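Local structure of penaeus monodon metallodensovirus major capsid protein (Penaeus monodon metallodensovirus, 6WH7) at residues Y126-L131 with M157-D162; R184-V189 with A289-E294; Y238-N243 with Q328-L333. The protein assembles in sixty copies into the capsid of a shrimp densovirus, a shell that in parvoviruses encloses a single-stranded DNA genome. All coordinates share one frame; numbering follows the deposited sequence.

Contact 1 of 3, residues Y126-L131 with M157-D162; sequences YTLSNL and MIHSID
The strand bearing Tyr126, Leu128 and Leu131 and the strand bearing Met157 and His159 run almost antiparallel, at 170°, with their axes 11.2 Å apart at the closest approach. That spacing is too wide for backbone pairing and fits strands of two facing sheets. The fold is the viral beta jelly roll: by chain order and sheet pairing, 118-135 corresponds to strand D of the BIDG sheet and 157-162 to strand E of the CHEF sheet.

Leu128, Leu131, Met157 and His159 all send their CB across the gap. Tyr126 starts out aside, and its ring then carries OH to the edge of the His159 imidazole, near the planes of both rings, where Tyr126 OH lies 3.1 Å from His159 CE1. The two side chains come from opposite directions. The clear polar partner of this phenol is His271 ND1 on strand 270-274, a hydrogen bond that ties the phenol to the opposing sheet. His159 has CG anti to its backbone N (chi1 -175°), which extends the imidazole toward strand 126-131. There it stacks on Phe220 and meets His271 edge-to-face, so aromatic neighbours limit its rotation. Leu128 crosses it at about a right angle, with CD2 4.1 Å from ND1 of His159.

At the other end the side chains that meet are apolar, and Ala289 and Phe291 of strand 287-302 also lie against Met157. Met157 runs extended through its first two torsions and turns at the third (chi3 72°), which brings its CE to 3.8 Å from CD1 of Leu131, while CD2 of that leucine lies 4.0 Å from Met157 CB.

Contact 2 of 3, residues R184-V189 with A289-E294; sequences RELDYV and AQFTLE
The guanidinium of Arg184 has Leu293 over one face: CD2 stands 4.1 Å above the plane, displaced toward the rim of the group. The Phe291 ring is met instead at its edge, where Leu186 CD1 lies in the ring plane, 3.8 Å from CZ of Phe291 and 3.9 Å from its CE1. The two side chains cross at about a right angle, and the contact is made by one methyl, CD1.

Arg184 sets off beside the strand and is turned back to it by a bend at chi3 (62°); its NH2 then lies 3.5 Å from Leu293 O and 4.0 Å from Leu293 CG. Hydrogen bonds from NH1 to Thr295 OG1 and to Phe90 O hold the flat group in this orientation. Between the two flat groups, Leu293 points its CB at 184-189 and its CD2 approaches Leu186 CD2 at 4.4 Å. Leu186 also rests on Ile81 and Ile83 of strand 79-83, and Phe291 on Val70 and Ile72 of strand 59-75, so residues of both sheets line this apolar layer.

No hydrogen bond joins the segments; all four touching residues are buried. The arrangement is that of a jelly-roll interior: the loop preceding strand 189-191 drops Leu186 between strand 79-83 of the CHEF sheet and strand 287-302 of the BIDG sheet.

Contact 3 of 3, residues Y238-N243 with Q328-L333; sequences YVPQNN and QSYGSL
Tyr238 lays its ring obliquely against Ser332 and Leu333, neither squarely face-on nor edge-on. The CD2 atom is 3.7 Å from OG of Ser332, and CE2 is close to the Leu333 carbonyl, so the CD2-CE2 side of the ring lies along the Ser332-Leu333 backbone. The orientation starts at the first torsion: CG lies anti to the carbonyl carbon and beside the backbone N (chi1 -64°), the same N that reaches the partner segment. That N donates to Ser332 O at 3.0 Å, with an N-H...O angle of 140°. The bond is bent, and the donor is tilted 16° from the carbonyl plane. Beyond the ring, OH is hydrogen-bonded to Gln345 N, so the phenol is held at its far end too.

Two residues on, Pro240 CG meets CE1 of Tyr330 at 4.3 Å, a looser apolar touch that is again oblique to the ring. CA pairs Tyr238-Leu333 at 5.6 Å and Pro240-Gly331 at 6.4 Å show that the segments pass in antiparallel order, although neither forms a regular strand with the other. In jelly-roll terms, 238-243 belongs to the long G-H connection and 328-333 to the C-terminal region beyond strand 287-302, two irregular parts of the chain outside the paired sheets.

Met88 of helix 88-92 and Pro121 of strand 118-135 pack on both Pro240 and Tyr330, whose ring stacks on Phe230. Farther along 238-243, the Asn243 backbone hydrogen-bonds to another subunit and Asn242 packs on Ile258 of that neighbouring subunit.

How the contacts relate
From the N terminus, contact 1 closes first, spanning the 25 residues between 126-131 and 157-162 and setting one sheet of the jelly roll against the other. Contact 2 opens only afterwards at 184-189 and reaches 289-294 across 99 residues. Contact 3 begins inside that span, at 238-243, but ends beyond it at 328-333, so contacts 2 and 3 cross. Contacts 1 and 2 adjoin through neighbouring strands 118-135 and 287-302: Thr127 N lies 2.6 Å from Glu294 O, a probable hydrogen bond. Contact 3 is separate, its centre about 25 Å and 24 Å from those of contacts 1 and 2, and ties the loop before strand 257-262 to the one after strand 327-328.

Contact 1 of 3, residues Y126-L131 with M157-D162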
loop_
_atom_site.group_PDB
_atom_site.type_symbol
_atom_site.label_atom_id
_atom_site.label_comp_id
_atom_site.label_asym_id
_atom_site.label_seq_id
_atom_site.Cartn_x
_atom_site.Cartn_y
_atom_site.Cartn_z
ATOM N N TYR A 126 42.203 39.300 69.052
ATOM C CA TYR A 126 43.654 39.358 69.050
ATOM C C TYR A 126 44.208 38.074 68.458
ATOM O O TYR A 126 43.532 37.050 68.400
ATOM C CB TYR A 126 44.215 39.588 70.452
ATOM C CG TYR A 126 44.062 38.432 71.401
ATOM C CD1 TYR A 126 45.089 37.530 71.589
ATOM C CD2 TYR A 126 42.891 38.236 72.102
ATOM C CE1 TYR A 126 44.957 36.482 72.449
ATOM C CE2 TYR A 126 42.755 37.184 72.962
ATOM C CZ TYR A 126 43.791 36.313 73.133
ATOM O OH TYR A 126 43.655 35.260 73.994
ATOM N N THR A 127 45.452 38.149 68.006
ATOM C CA THR A 127 46.127 37.020 67.388
ATOM C C THR A 127 47.477 36.820 68.049
ATOM O O THR A 127 48.255 37.765 68.173
ATOM C CB THR A 127 46.317 37.230 65.888
ATOM O OG1 THR A 127 45.041 37.373 65.258
ATOM C CG2 THR A 127 47.019 36.048 65.286
ATOM N N LEU A 128 47.739 35.597 68.484
ATOM C CA LEU A 128 49.051 35.177 68.949
ATOM C C LEU A 128 49.747 34.446 67.820
ATOM O O LEU A 128 49.184 33.517 67.243
ATOM C CB LEU A 128 48.931 34.280 70.174
ATOM C CG LEU A 128 49.110 34.949 71.523
ATOM C CD1 LEU A 128 48.206 36.115 71.668
ATOM C CD2 LEU A 128 48.807 33.935 72.594
ATOM N N SER A 129 50.961 34.864 67.504
ATOM C CA SER A 129 51.603 34.407 66.289
ATOM C C SER A 129 53.091 34.225 66.511
ATOM O O SER A 129 53.706 34.939 67.300
ATOM C CB SER A 129 51.369 35.397 65.157
ATOM O OG SER A 129 52.056 34.981 64.006
ATOM N N ASN A 130 53.659 33.254 65.798
ATOM C CA ASN A 130 55.102 33.082 65.656
ATOM C C ASN A 130 55.766 32.887 67.020
ATOM O O ASN A 130 56.581 33.687 67.482
ATOM C CB ASN A 130 55.686 34.266 64.886
ATOM C CG ASN A 130 55.124 34.362 63.494
ATOM O OD1 ASN A 130 54.547 35.371 63.117
ATOM N ND2 ASN A 130 55.297 33.311 62.714
ATOM N N LEU A 131 55.396 31.769 67.639
ATOM C CA LEU A 131 55.874 31.445 68.972
ATOM C C LEU A 131 57.334 31.041 68.931
ATOM O O LEU A 131 57.735 30.227 68.100
ATOM C CB LEU A 131 55.040 30.320 69.570
ATOM C CG LEU A 131 55.454 29.849 70.954
ATOM C CD1 LEU A 131 55.261 30.945 71.961
ATOM C CD2 LEU A 131 54.681 28.646 71.345
ATOM N N MET A 157 53.803 26.187 74.598
ATOM C CA MET A 157 53.139 27.108 75.500
ATOM C C MET A 157 51.651 26.819 75.452
ATOM O O MET A 157 51.086 26.616 74.376
ATOM C CB MET A 157 53.418 28.563 75.128
ATOM C CG MET A 157 52.773 29.556 76.068
ATOM S SD MET A 157 53.182 31.255 75.696
ATOM C CE MET A 157 52.240 31.485 74.206
ATOM N N ILE A 158 51.025 26.774 76.615
ATOM C CA ILE A 158 49.624 26.399 76.718
ATOM C C ILE A 158 48.786 27.665 76.695
ATOM O O ILE A 158 48.943 28.533 77.556
ATOM C CB ILE A 158 49.359 25.594 77.996
ATOM C CG1 ILE A 158 50.246 24.361 78.036
ATOM C CG2 ILE A 158 47.921 25.164 78.045
ATOM C CD1 ILE A 158 50.215 23.648 79.339
ATOM N N HIS A 159 47.905 27.780 75.714
ATOM C CA HIS A 159 46.886 28.814 75.727
ATOM C C HIS A 159 45.619 28.213 76.306
ATOM O O HIS A 159 45.086 27.242 75.766
ATOM C CB HIS A 159 46.597 29.362 74.338
ATOM C CG HIS A 159 45.645 30.512 74.354
ATOM N ND1 HIS A 159 46.016 31.775 74.749
ATOM C CD2 HIS A 159 44.312 30.564 74.142
ATOM C CE1 HIS A 159 44.968 32.574 74.706
ATOM N NE2 HIS A 159 43.920 31.862 74.344
ATOM N N SER A 160 45.132 28.793 77.389
ATOM C CA SER A 160 43.973 28.275 78.087
ATOM C C SER A 160 42.833 29.271 77.985
ATOM O O SER A 160 43.020 30.462 78.238
ATOM C CB SER A 160 44.306 28.006 79.548
ATOM O OG SER A 160 45.309 27.019 79.662
ATOM N N ILE A 161 41.664 28.784 77.599
ATOM C CA ILE A 161 40.431 29.551 77.641
ATOM C C ILE A 161 39.584 28.969 78.755
ATOM O O ILE A 161 39.320 27.763 78.770
ATOM C CB ILE A 161 39.677 29.495 76.306
ATOM C CG1 ILE A 161 40.502 30.126 75.196
ATOM C CG2 ILE A 161 38.365 30.204 76.428
ATOM C CD1 ILE A 161 39.899 29.941 73.853
ATOM N N ASP A 162 39.146 29.807 79.679
ATOM C CA ASP A 162 38.389 29.315 80.817
ATOM C C ASP A 162 36.922 29.579 80.517
ATOM O O ASP A 162 36.395 30.652 80.809
ATOM C CB ASP A 162 38.848 30.026 82.082
ATOM C CG ASP A 162 38.281 29.419 83.323
ATOM O OD1 ASP A 162 37.627 28.365 83.223
ATOM O OD2 ASP A 162 38.491 29.998 84.403
#

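Contact 2 of 3, residues R184-V189 with A289-E294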
loop_
_atom_site.group_PDB
_atom_site.type_symbol
_atom_site.label_atom_id
_atom_site.label_comp_id
_atom_site.label_asym_id
_atom_site.label_seq_id
_atom_site.Cartn_x
_atom_site.Cartn_y
_atom_site.Cartn_z
ATOM N N ARG A 184 49.862 45.501 77.196
ATOM C CA ARG A 184 49.908 44.743 75.949
ATOM C C ARG A 184 51.029 43.718 75.919
ATOM O O ARG A 184 50.835 42.623 75.387
ATOM C CB ARG A 184 50.010 45.664 74.744
ATOM C CG ARG A 184 48.711 46.309 74.376
ATOM C CD ARG A 184 48.894 47.097 73.122
ATOM N NE ARG A 184 49.279 46.228 72.020
ATOM C CZ ARG A 184 48.421 45.588 71.243
ATOM N NH1 ARG A 184 47.124 45.727 71.436
ATOM N NH2 ARG A 184 48.864 44.816 70.268
ATOM N N GLU A 185 52.207 44.022 76.449
ATOM C CA GLU A 185 53.163 42.941 76.629
ATOM C C GLU A 185 52.696 42.135 77.822
ATOM O O GLU A 185 52.523 42.679 78.915
ATOM C CB GLU A 185 54.593 43.451 76.814
ATOM C CG GLU A 185 54.956 44.100 78.135
ATOM C CD GLU A 185 54.490 45.515 78.219
ATOM O OE1 GLU A 185 53.719 45.925 77.338
ATOM O OE2 GLU A 185 54.923 46.231 79.141
ATOM N N LEU A 186 52.459 40.848 77.626
ATOM C CA LEU A 186 51.553 40.167 78.537
ATOM C C LEU A 186 52.415 39.688 79.688
ATOM O O LEU A 186 53.017 38.618 79.650
ATOM C CB LEU A 186 50.872 39.021 77.805
ATOM C CG LEU A 186 50.106 39.454 76.557
ATOM C CD1 LEU A 186 49.746 38.267 75.709
ATOM C CD2 LEU A 186 48.860 40.201 76.940
ATOM N N ASP A 187 52.469 40.511 80.727
ATOM C CA ASP A 187 53.215 40.222 81.935
ATOM C C ASP A 187 52.348 39.950 83.148
ATOM O O ASP A 187 52.892 39.748 84.234
ATOM C CB ASP A 187 54.191 41.358 82.235
ATOM C CG ASP A 187 53.508 42.685 82.335
ATOM O OD1 ASP A 187 52.320 42.771 81.973
ATOM O OD2 ASP A 187 54.157 43.648 82.787
ATOM N N TYR A 188 51.027 39.975 83.023
ATOM C CA TYR A 188 50.201 39.861 84.215
ATOM C C TYR A 188 50.189 38.402 84.628
ATOM O O TYR A 188 49.627 37.558 83.929
ATOM C CB TYR A 188 48.784 40.358 83.961
ATOM C CG TYR A 188 48.671 41.808 83.578
ATOM C CD1 TYR A 188 49.599 42.733 84.005
ATOM C CD2 TYR A 188 47.589 42.262 82.852
ATOM C CE1 TYR A 188 49.484 44.054 83.668
ATOM C CE2 TYR A 188 47.463 43.583 82.518
ATOM C CZ TYR A 188 48.411 44.474 82.930
ATOM O OH TYR A 188 48.287 45.796 82.603
ATOM N N VAL A 189 50.763 38.110 85.787
ATOM C CA VAL A 189 50.935 36.744 86.252
ATOM C C VAL A 189 50.015 36.525 87.436
ATOM O O VAL A 189 49.958 37.348 88.355
ATOM C CB VAL A 189 52.399 36.437 86.618
ATOM C CG1 VAL A 189 53.259 36.463 85.402
ATOM C CG2 VAL A 189 52.918 37.447 87.572
ATOM N N ALA A 289 58.870 32.354 76.409
ATOM C CA ALA A 289 58.189 32.389 75.132
ATOM C C ALA A 289 58.217 33.793 74.569
ATOM O O ALA A 289 58.011 34.766 75.294
ATOM C CB ALA A 289 56.744 31.910 75.258
ATOM N N GLN A 290 58.503 33.889 73.280
ATOM C CA GLN A 290 58.208 35.078 72.508
ATOM C C GLN A 290 57.139 34.742 71.483
ATOM O O GLN A 290 57.130 33.653 70.911
ATOM C CB GLN A 290 59.411 35.613 71.742
ATOM C CG GLN A 290 59.093 36.975 71.179
ATOM C CD GLN A 290 59.922 37.349 70.008
ATOM O OE1 GLN A 290 60.690 36.545 69.503
ATOM N NE2 GLN A 290 59.775 38.570 69.556
ATOM N N PHE A 291 56.256 35.694 71.236
ATOM C CA PHE A 291 55.326 35.599 70.126
ATOM C C PHE A 291 54.939 37.010 69.726
ATOM O O PHE A 291 55.358 37.989 70.345
ATOM C CB PHE A 291 54.114 34.741 70.492
ATOM C CG PHE A 291 53.454 35.146 71.764
ATOM C CD1 PHE A 291 52.458 36.094 71.777
ATOM C CD2 PHE A 291 53.845 34.583 72.953
ATOM C CE1 PHE A 291 51.872 36.461 72.945
ATOM C CE2 PHE A 291 53.259 34.947 74.115
ATOM C CZ PHE A 291 52.268 35.882 74.115
ATOM N N THR A 292 54.140 37.108 68.678
ATOM C CA THR A 292 53.656 38.381 68.183
ATOM C C THR A 292 52.205 38.544 68.601
ATOM O O THR A 292 51.397 37.632 68.415
ATOM C CB THR A 292 53.787 38.456 66.665
ATOM O OG1 THR A 292 55.152 38.253 66.303
ATOM C CG2 THR A 292 53.352 39.801 66.164
ATOM N N LEU A 293 51.885 39.687 69.181
ATOM C CA LEU A 293 50.523 40.009 69.572
ATOM C C LEU A 293 49.976 41.026 68.586
ATOM O O LEU A 293 50.433 42.168 68.549
ATOM C CB LEU A 293 50.471 40.547 70.997
ATOM C CG LEU A 293 49.088 40.994 71.446
ATOM C CD1 LEU A 293 48.149 39.824 71.450
ATOM C CD2 LEU A 293 49.156 41.624 72.805
ATOM N N GLU A 294 49.008 40.607 67.784
ATOM C CA GLU A 294 48.241 41.501 66.934
ATOM C C GLU A 294 46.819 41.564 67.456
ATOM O O GLU A 294 46.103 40.562 67.431
ATOM C CB GLU A 294 48.245 41.035 65.482
ATOM C CG GLU A 294 49.531 41.263 64.752
ATOM C CD GLU A 294 49.471 40.754 63.335
ATOM O OE1 GLU A 294 48.547 39.979 63.024
ATOM O OE2 GLU A 294 50.324 41.150 62.522
#

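Contact 3 of 3, residues Y238-N243 with Q328-L333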
loop_
_atom_site.group_PDB
_atom_site.type_symbol
_atom_site.label_atom_id
_atom_site.label_comp_id
_atom_site.label_asym_id
_atom_site.label_seq_id
_atom_site.Cartn_x
_atom_site.Cartn_y
_atom_site.Cartn_z
ATOM N N TYR A 238 36.112 47.366 80.953
ATOM C CA TYR A 238 36.090 46.134 80.187
ATOM C C TYR A 238 35.332 46.370 78.892
ATOM O O TYR A 238 34.578 47.333 78.759
ATOM C CB TYR A 238 35.408 45.013 80.964
ATOM C CG TYR A 238 36.099 44.582 82.224
ATOM C CD1 TYR A 238 37.123 43.657 82.189
ATOM C CD2 TYR A 238 35.695 45.059 83.452
ATOM C CE1 TYR A 238 37.742 43.245 83.333
ATOM C CE2 TYR A 238 36.310 44.648 84.601
ATOM C CZ TYR A 238 37.335 43.742 84.534
ATOM O OH TYR A 238 37.961 43.331 85.679
ATOM N N VAL A 239 35.543 45.492 77.919
ATOM C CA VAL A 239 34.755 45.625 76.702
ATOM C C VAL A 239 33.343 45.313 77.174
ATOM O O VAL A 239 33.182 44.547 78.133
ATOM C CB VAL A 239 35.189 44.676 75.574
ATOM C CG1 VAL A 239 36.699 44.475 75.538
ATOM C CG2 VAL A 239 34.373 43.422 75.564
ATOM N N PRO A 240 32.310 45.897 76.582
ATOM C CA PRO A 240 30.954 45.674 77.088
ATOM C C PRO A 240 30.611 44.194 77.169
ATOM O O PRO A 240 30.739 43.452 76.197
ATOM C CB PRO A 240 30.090 46.405 76.065
ATOM C CG PRO A 240 30.974 47.476 75.566
ATOM C CD PRO A 240 32.343 46.918 75.529
ATOM N N GLN A 241 30.162 43.768 78.349
ATOM C CA GLN A 241 29.865 42.369 78.614
ATOM C C GLN A 241 28.726 42.284 79.606
ATOM O O GLN A 241 28.657 43.075 80.542
ATOM C CB GLN A 241 31.064 41.626 79.198
ATOM C CG GLN A 241 32.235 41.498 78.286
ATOM C CD GLN A 241 33.410 40.902 78.982
ATOM O OE1 GLN A 241 33.483 40.897 80.195
ATOM N NE2 GLN A 241 34.360 40.430 78.219
ATOM N N ASN A 242 27.861 41.304 79.416
ATOM C CA ASN A 242 26.798 40.986 80.358
ATOM C C ASN A 242 27.194 39.694 81.057
ATOM O O ASN A 242 27.190 38.629 80.440
ATOM C CB ASN A 242 25.467 40.852 79.630
ATOM C CG ASN A 242 24.933 42.180 79.152
ATOM O OD1 ASN A 242 25.191 43.216 79.750
ATOM N ND2 ASN A 242 24.210 42.159 78.050
ATOM N N ASN A 243 27.532 39.786 82.338
ATOM C CA ASN A 243 28.194 38.704 83.047
ATOM C C ASN A 243 27.634 38.587 84.450
ATOM O O ASN A 243 26.795 39.377 84.879
ATOM C CB ASN A 243 29.699 38.943 83.168
ATOM C CG ASN A 243 30.396 38.888 81.864
ATOM O OD1 ASN A 243 29.903 38.300 80.916
ATOM N ND2 ASN A 243 31.565 39.488 81.799
ATOM N N GLN A 328 25.113 55.573 75.776
ATOM C CA GLN A 328 25.334 55.074 77.122
ATOM C C GLN A 328 26.783 55.281 77.521
ATOM O O GLN A 328 27.667 55.402 76.674
ATOM C CB GLN A 328 24.966 53.595 77.216
ATOM C CG GLN A 328 23.520 53.337 76.862
ATOM C CD GLN A 328 22.581 54.064 77.770
ATOM O OE1 GLN A 328 22.719 54.006 78.979
ATOM N NE2 GLN A 328 21.653 54.805 77.194
ATOM N N SER A 329 27.011 55.364 78.825
ATOM C CA SER A 329 28.357 55.293 79.358
ATOM C C SER A 329 28.815 53.840 79.422
ATOM O O SER A 329 28.011 52.908 79.391
ATOM C CB SER A 329 28.426 55.961 80.730
ATOM O OG SER A 329 27.581 55.329 81.669
ATOM N N TYR A 330 30.128 53.649 79.472
ATOM C CA TYR A 330 30.675 52.301 79.534
ATOM C C TYR A 330 30.344 51.616 80.851
ATOM O O TYR A 330 30.423 52.214 81.927
ATOM C CB TYR A 330 32.179 52.322 79.301
ATOM C CG TYR A 330 32.539 52.371 77.845
ATOM C CD1 TYR A 330 32.708 51.203 77.129
ATOM C CD2 TYR A 330 32.675 53.568 77.175
ATOM C CE1 TYR A 330 33.030 51.218 75.803
ATOM C CE2 TYR A 330 32.996 53.594 75.835
ATOM C CZ TYR A 330 33.173 52.412 75.156
ATOM O OH TYR A 330 33.489 52.405 73.824
ATOM N N GLY A 331 29.983 50.341 80.751
ATOM C CA GLY A 331 29.307 49.642 81.818
ATOM C C GLY A 331 30.084 49.365 83.079
ATOM O O GLY A 331 29.690 49.792 84.167
ATOM N N SER A 332 31.186 48.651 82.953
ATOM C CA SER A 332 31.922 48.196 84.115
ATOM C C SER A 332 33.397 48.415 83.870
ATOM O O SER A 332 33.884 48.242 82.751
ATOM C CB SER A 332 31.658 46.736 84.404
ATOM O OG SER A 332 32.147 45.946 83.349
ATOM N N LEU A 333 34.097 48.796 84.921
ATOM C CA LEU A 333 35.481 49.200 84.827
ATOM C C LEU A 333 36.361 48.105 85.397
ATOM O O LEU A 333 35.975 47.400 86.331
ATOM C CB LEU A 333 35.717 50.495 85.594
ATOM C CG LEU A 333 34.819 51.662 85.212
ATOM C CD1 LEU A 333 35.161 52.860 86.060
ATOM C CD2 LEU A 333 34.915 51.978 83.748
#